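Local coordinates for uncharacterized protein DUF1285 (Shewanella baltica, PDB 2RA9) that is of unknown function but, as a member of the DUF1285 family, is possibly involved in signal transduction, at residues D76-I81 with R124-K129. Sequence-based numbering, arbitrary orientation.
Sequences DAPLLI and RGLWGK
Two groups grip Lys-129 NZ. Asp-76 OD2 holds Lys-129 NZ in a salt bridge at 2.8 Å, and the carbonyl oxygen of Ala-31 accepts a second hydrogen bond. The ammonium meets OD2 from above the carboxylate plane, 38° out of it. Asp-76 carries CG anti to its backbone N, and its OD1 bonds to Tyr-119 OH, which helps fix the turn of the carboxylate. The lysine chain also starts anti to the backbone N and bends at chi3 (70°); it crosses the aspartate at about a right angle. Lys-129 CE lies 3.7 Å from Leu-80 CD1. An alanine in place of Lys-129 would remove the ammonium and CE, and would probably leave the Asp-76 carboxylate and its loop less firmly held.

The backbones pair as the parallel centre of a mixed sheet, where strand 79-86 lies beside strand 127-130. The second strand lies between 79-86 and 118-121. Lys-129 N donates to Leu-79 O (2.9 Å) in the carbonyl plane. Lys-129 O accepts from Ile-81 N at 2.8 Å, with the N-H above the plane of the Lys-129 carbonyl. Ile-81 packs its CD1 3.8 Å from Gly-128 CA; a CB on the glycine would clash with that methyl as placed.

In the loop before strand 79-86, Ala-77 sets its CB 3.9 Å from Lys-129 CB. Pro-78 CD presses to 3.2 Å from Trp-127 O, a buried carbonyl oxygen with no hydrogen-bond partner. Leu-126 crosses Pro-78 obliquely, its CD2 4.0 Å from the proline CG. Both side chains also touch Leu-54 and Tyr-61 of the other sheet.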
loop_
_atom_site.group_PDB
_atom_site.type_symbol
_atom_site.label_atom_id
_atom_site.label_comp_id
_atom_site.label_asym_id
_atom_site.label_seq_id
_atom_site.Cartn_x
_atom_site.Cartn_y
_atom_site.Cartn_z
ATOM N N ASP A 76 7.060 4.158 -6.257
ATOM C CA ASP A 76 7.619 3.832 -4.949
ATOM C C ASP A 76 6.837 2.633 -4.407
ATOM O O ASP A 76 7.122 1.516 -4.814
ATOM C CB ASP A 76 7.573 5.067 -4.040
ATOM C CG ASP A 76 8.336 4.891 -2.763
ATOM O OD1 ASP A 76 8.821 3.767 -2.457
ATOM O OD2 ASP A 76 8.453 5.917 -2.053
ATOM N N ALA A 77 5.820 2.857 -3.570
ATOM C CA ALA A 77 4.924 1.804 -3.116
ATOM C C ALA A 77 3.529 2.023 -3.727
ATOM O O ALA A 77 3.123 3.158 -4.040
ATOM C CB ALA A 77 4.792 1.834 -1.625
ATOM N N PRO A 78 2.787 0.949 -3.918
ATOM C CA PRO A 78 1.480 1.101 -4.576
ATOM C C PRO A 78 0.436 1.824 -3.717
ATOM O O PRO A 78 -0.545 2.353 -4.246
ATOM C CB PRO A 78 1.044 -0.364 -4.808
ATOM C CG PRO A 78 1.817 -1.160 -3.832
ATOM C CD PRO A 78 3.130 -0.469 -3.732
ATOM N N LEU A 79 0.651 1.819 -2.395
ATOM C CA LEU A 79 -0.309 2.343 -1.451
ATOM C C LEU A 79 0.427 3.188 -0.416
ATOM O O LEU A 79 1.536 2.859 -0.023
ATOM C CB LEU A 79 -1.031 1.198 -0.765
ATOM C CG LEU A 79 -1.992 0.406 -1.667
ATOM C CD1 LEU A 79 -2.360 -0.888 -1.085
ATOM C CD2 LEU A 79 -3.231 1.243 -2.028
ATOM N N LEU A 80 -0.198 4.295 -0.003
ATOM C CA LEU A 80 0.318 5.150 1.052
ATOM C C LEU A 80 -0.594 4.982 2.286
ATOM O O LEU A 80 -1.786 5.339 2.264
ATOM C CB LEU A 80 0.277 6.614 0.598
ATOM C CG LEU A 80 0.967 7.587 1.577
ATOM C CD1 LEU A 80 2.462 7.514 1.419
ATOM C CD2 LEU A 80 0.440 9.004 1.392
ATOM N N ILE A 81 -0.011 4.478 3.356
ATOM C CA ILE A 81 -0.703 4.278 4.614
ATOM C C ILE A 81 -0.829 5.607 5.362
ATOM O O ILE A 81 0.153 6.283 5.629
ATOM C CB ILE A 81 0.003 3.244 5.473
ATOM C CG1 ILE A 81 -0.141 1.848 4.834
ATOM C CG2 ILE A 81 -0.570 3.269 6.925
ATOM C CD1 ILE A 81 0.754 0.734 5.407
ATOM N N ARG A 124 -1.601 -9.537 -1.553
ATOM C CA ARG A 124 -1.363 -9.536 -3.003
ATOM C C ARG A 124 0.038 -9.045 -3.420
ATOM O O ARG A 124 0.225 -8.540 -4.519
ATOM C CB ARG A 124 -2.466 -8.735 -3.729
ATOM C CG ARG A 124 -3.909 -9.285 -3.553
ATOM C CD ARG A 124 -4.966 -8.533 -4.372
ATOM N NE ARG A 124 -5.070 -7.079 -4.128
ATOM C CZ ARG A 124 -5.666 -6.490 -3.084
ATOM N NH1 ARG A 124 -6.317 -7.176 -2.152
ATOM N NH2 ARG A 124 -5.671 -5.167 -3.008
ATOM N N GLY A 125 1.033 -9.185 -2.546
ATOM C CA GLY A 125 2.395 -8.735 -2.816
ATOM C C GLY A 125 2.580 -7.239 -2.659
ATOM O O GLY A 125 3.654 -6.691 -2.946
ATOM N N LEU A 126 1.530 -6.556 -2.217
ATOM C CA LEU A 126 1.558 -5.108 -2.090
ATOM C C LEU A 126 2.182 -4.654 -0.773
ATOM O O LEU A 126 1.931 -5.255 0.273
ATOM C CB LEU A 126 0.168 -4.526 -2.191
ATOM C CG LEU A 126 -0.655 -4.919 -3.442
ATOM C CD1 LEU A 126 -2.093 -4.337 -3.387
ATOM C CD2 LEU A 126 0.059 -4.588 -4.724
ATOM N N TRP A 127 2.950 -3.572 -0.844
ATOM C CA TRP A 127 3.527 -2.910 0.335
ATOM C C TRP A 127 2.908 -1.532 0.433
ATOM O O TRP A 127 2.654 -0.873 -0.598
ATOM C CB TRP A 127 5.053 -2.777 0.164
ATOM C CG TRP A 127 5.771 -4.073 0.310
ATOM C CD1 TRP A 127 5.897 -5.052 -0.644
ATOM C CD2 TRP A 127 6.438 -4.574 1.472
ATOM N NE1 TRP A 127 6.621 -6.106 -0.159
ATOM C CE2 TRP A 127 6.965 -5.837 1.139
ATOM C CE3 TRP A 127 6.646 -4.082 2.764
ATOM C CZ2 TRP A 127 7.684 -6.600 2.048
ATOM C CZ3 TRP A 127 7.362 -4.824 3.637
ATOM C CH2 TRP A 127 7.868 -6.071 3.290
ATOM N N GLY A 128 2.640 -1.096 1.661
ATOM C CA GLY A 128 2.174 0.237 1.929
ATOM C C GLY A 128 3.284 1.069 2.549
ATOM O O GLY A 128 3.896 0.638 3.523
ATOM N N LYS A 129 3.552 2.253 1.998
ATOM C CA LYS A 129 4.518 3.183 2.551
ATOM C C LYS A 129 3.838 3.969 3.674
ATOM O O LYS A 129 2.786 4.519 3.464
ATOM C CB LYS A 129 4.995 4.177 1.483
ATOM C CG LYS A 129 5.993 5.167 2.028
ATOM C CD LYS A 129 6.756 5.929 0.966
ATOM C CE LYS A 129 5.912 6.890 0.241
ATOM N NZ LYS A 129 6.671 7.646 -0.808
#